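Local coordinates for Can2 (Sulfobacillus thermosulfidooxidans, PDB 7BDV), which binds the second messenger cyclic tetra-adenylate through CARF domains and acts as a dual-specificity nuclease that potentiates type III CRISPR defence, at residues I191-Q196 and F236-W241. Numbering follows the deposited sequence.
Sequences IAAQQQ and FINGGW
Ala192 and Asn238 meet where the C-terminal end of helix 182-193 packs against an irregular turn of helix 231-254. The methyl CB of Ala192 lies 3.8 Å from CB of Asn238, and the two backbones come close, with CA of Ala192 5.2 Å from CA of Asn238. A small side chain on the first helix permits this approach. The same methyl also touches Ile237, with Ala192 CB 4.3 Å from Ile237 CG2. The end of the isoleucine leads away from residues 191-196.

The polar part of the contact is the side-chain amide of Asn238. With CG anti to the backbone N (chi1 -160°), the amide reaches past Ala192 and lies alongside Ala193. The touches of Ala192 on Ile237 and Asn238 are van der Waals packing.

Backbone shape matters on both sides. In helix 231-254 a wider pi-type turn spans Phe236 to Gly240, where Trp241 N donates to Phe236 O at 2.9 Å. Asn238 is the centre of an inverse gamma turn, in which Gly239 N donates to Ile237 O at 2.9 Å. Gly239 follows with positive phi. Across the contact, Gln195 also has positive phi (54°) in a Schellman motif. Here Gln196 N reaches back to Ile191 O at 3.2 Å, while the bond from Gln195 N to Ala192 O is weak.

Ala192 O also accepts a hydrogen bond from Arg234, one turn before Asn238 on helix 231-254. The contact is buried structural packing, about 31 Å at the nearest atom from the bound cyclic tetra-adenylate. Phe228 of strand 226-228 packs on both Ala192 and Ile237, while Phe174 of helix 168-176 and Leu188 of helix 182-193 also cover Ile237.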
ATOM      1  N   ILE A 191      13.819 -19.221  22.516  1.00 35.39           N
ATOM      2  CA  ILE A 191      13.459 -20.403  23.347  1.00 37.86           C
ATOM      3  C   ILE A 191      11.942 -20.411  23.587  1.00 37.89           C
ATOM      4  O   ILE A 191      11.336 -21.467  23.446  1.00 36.35           O
ATOM      5  CB  ILE A 191      14.245 -20.402  24.671  1.00 39.64           C
ATOM      6  CG1 ILE A 191      15.720 -20.737  24.457  1.00 39.03           C
ATOM      7  CG2 ILE A 191      13.622 -21.350  25.691  1.00 40.34           C
ATOM      8  CD1 ILE A 191      16.591 -20.197  25.572  1.00 40.66           C
ATOM      9  N   ALA A 192      11.370 -19.284  23.993  1.00 35.24           N
ATOM     10  CA  ALA A 192       9.943 -19.146  24.354  1.00 35.87           C
ATOM     11  C   ALA A 192       9.120 -19.349  23.078  1.00 37.19           C
ATOM     12  O   ALA A 192       8.087 -20.018  23.163  1.00 41.44           O
ATOM     13  CB  ALA A 192       9.668 -17.812  25.016  1.00 33.37           C
ATOM     14  N   ALA A 193       9.582 -18.817  21.940  1.00 39.94           N
ATOM     15  CA  ALA A 193       8.904 -18.904  20.623  1.00 40.73           C
ATOM     16  C   ALA A 193       8.856 -20.359  20.149  1.00 45.80           C
ATOM     17  O   ALA A 193       7.783 -20.788  19.668  1.00 39.69           O
ATOM     18  CB  ALA A 193       9.599 -18.038  19.599  1.00 45.60           C
ATOM     19  N   GLN A 194       9.972 -21.091  20.294  1.00 43.35           N
ATOM     20  CA  GLN A 194      10.103 -22.519  19.884  1.00 44.54           C
ATOM     21  C   GLN A 194       9.380 -23.442  20.872  1.00 42.50           C
ATOM     22  O   GLN A 194       9.301 -24.633  20.574  1.00 44.01           O
ATOM     23  CB  GLN A 194      11.568 -22.958  19.841  1.00 45.76           C
ATOM     24  CG  GLN A 194      12.407 -22.209  18.828  1.00 50.92           C
ATOM     25  CD  GLN A 194      13.866 -22.411  19.149  1.00 60.86           C
ATOM     26  OE1 GLN A 194      14.537 -21.558  19.732  1.00 71.60           O
ATOM     27  NE2 GLN A 194      14.364 -23.587  18.820  1.00 60.30           N
ATOM     28  N   GLN A 195       8.918 -22.917  22.012  1.00 44.55           N
ATOM     29  CA  GLN A 195       8.301 -23.685  23.130  1.00 47.81           C
ATOM     30  C   GLN A 195       9.247 -24.802  23.582  1.00 43.98           C
ATOM     31  O   GLN A 195       8.757 -25.836  23.999  1.00 42.44           O
ATOM     32  CB  GLN A 195       6.930 -24.203  22.711  1.00 50.14           C
ATOM     33  CG  GLN A 195       5.909 -23.092  22.557  1.00 55.00           C
ATOM     34  CD  GLN A 195       4.551 -23.637  22.213  1.00 56.96           C
ATOM     35  OE1 GLN A 195       3.984 -23.288  21.189  1.00 65.12           O
ATOM     36  NE2 GLN A 195       4.039 -24.517  23.054  1.00 62.63           N
ATOM     37  N   GLN A 196      10.566 -24.564  23.540  1.00 41.95           N
ATOM     38  CA  GLN A 196      11.608 -25.436  24.155  1.00 38.89           C
ATOM     39  C   GLN A 196      11.396 -25.418  25.661  1.00 38.73           C
ATOM     40  O   GLN A 196      11.610 -24.385  26.295  1.00 38.77           O
ATOM     41  CB  GLN A 196      12.994 -24.923  23.780  1.00 40.06           C
ATOM     42  CG  GLN A 196      14.123 -25.589  24.522  1.00 40.86           C
ATOM     43  CD  GLN A 196      15.454 -25.069  24.036  1.00 38.94           C
ATOM     44  OE1 GLN A 196      15.641 -24.806  22.857  1.00 50.29           O
ATOM     45  NE2 GLN A 196      16.385 -24.915  24.951  1.00 37.07           N
ATOM     46  N   PHE A 236       5.133 -13.744  28.121  1.00 35.29           N
ATOM     47  CA  PHE A 236       5.826 -12.531  28.617  1.00 38.15           C
ATOM     48  C   PHE A 236       7.271 -12.523  28.095  1.00 36.77           C
ATOM     49  O   PHE A 236       7.760 -11.472  27.703  1.00 39.98           O
ATOM     50  CB  PHE A 236       5.763 -12.467  30.145  1.00 36.40           C
ATOM     51  CG  PHE A 236       6.401 -11.246  30.754  1.00 36.22           C
ATOM     52  CD1 PHE A 236       5.684 -10.068  30.937  1.00 40.36           C
ATOM     53  CD2 PHE A 236       7.735 -11.259  31.136  1.00 33.05           C
ATOM     54  CE1 PHE A 236       6.275  -8.946  31.496  1.00 35.34           C
ATOM     55  CE2 PHE A 236       8.322 -10.134  31.689  1.00 35.16           C
ATOM     56  CZ  PHE A 236       7.581  -8.986  31.891  1.00 37.24           C
ATOM     57  N   ILE A 237       7.962 -13.657  28.100  1.00 38.91           N
ATOM     58  CA  ILE A 237       9.391 -13.705  27.644  1.00 39.96           C
ATOM     59  C   ILE A 237       9.436 -13.728  26.120  1.00 36.67           C
ATOM     60  O   ILE A 237      10.444 -13.234  25.549  1.00 38.90           O
ATOM     61  CB  ILE A 237      10.126 -14.880  28.287  1.00 37.63           C
ATOM     62  CG1 ILE A 237      10.139 -14.738  29.807  1.00 40.43           C
ATOM     63  CG2 ILE A 237      11.518 -15.034  27.709  1.00 38.13           C
ATOM     64  CD1 ILE A 237      10.943 -13.559  30.313  1.00 47.03           C
ATOM     65  N   ASN A 238       8.360 -14.222  25.489  1.00 34.92           N
ATOM     66  CA  ASN A 238       8.178 -14.270  24.017  1.00 37.51           C
ATOM     67  C   ASN A 238       7.809 -12.880  23.481  1.00 36.51           C
ATOM     68  O   ASN A 238       6.827 -12.751  22.740  1.00 37.09           O
ATOM     69  CB  ASN A 238       7.140 -15.333  23.634  1.00 44.59           C
ATOM     70  CG  ASN A 238       7.236 -15.770  22.191  1.00 43.63           C
ATOM     71  OD1 ASN A 238       8.294 -15.689  21.579  1.00 41.49           O
ATOM     72  ND2 ASN A 238       6.130 -16.225  21.635  1.00 44.83           N
ATOM     73  N   GLY A 239       8.613 -11.870  23.815  1.00 37.87           N
ATOM     74  CA  GLY A 239       8.416 -10.469  23.409  1.00 37.07           C
ATOM     75  C   GLY A 239       7.182  -9.821  24.031  1.00 36.06           C
ATOM     76  O   GLY A 239       6.933  -8.645  23.707  1.00 33.15           O
ATOM     77  N   GLY A 240       6.397 -10.523  24.856  1.00 37.57           N
ATOM     78  CA  GLY A 240       5.214  -9.907  25.499  1.00 33.18           C
ATOM     79  C   GLY A 240       5.608  -8.732  26.373  1.00 33.37           C
ATOM     80  O   GLY A 240       4.873  -7.742  26.432  1.00 33.28           O
ATOM     81  N   TRP A 241       6.721  -8.834  27.105  1.00 32.92           N
ATOM     82  CA  TRP A 241       7.194  -7.746  27.985  1.00 31.58           C
ATOM     83  C   TRP A 241       7.336  -6.444  27.174  1.00 31.66           C
ATOM     84  O   TRP A 241       6.977  -5.333  27.689  1.00 29.08           O
ATOM     85  CB  TRP A 241       8.495  -8.136  28.680  1.00 34.43           C
ATOM     86  CG  TRP A 241       9.666  -8.208  27.747  1.00 30.11           C
ATOM     87  CD1 TRP A 241      10.147  -9.328  27.149  1.00 33.30           C
ATOM     88  CD2 TRP A 241      10.533  -7.135  27.331  1.00 30.30           C
ATOM     89  NE1 TRP A 241      11.293  -9.043  26.453  1.00 33.00           N
ATOM     90  CE2 TRP A 241      11.525  -7.701  26.510  1.00 30.94           C
ATOM     91  CE3 TRP A 241      10.599  -5.768  27.616  1.00 33.22           C
ATOM     92  CZ2 TRP A 241      12.520  -6.943  25.904  1.00 33.01           C
ATOM     93  CZ3 TRP A 241      11.584  -5.015  27.007  1.00 36.15           C
ATOM     94  CH2 TRP A 241      12.532  -5.598  26.171  1.00 33.17           C
TER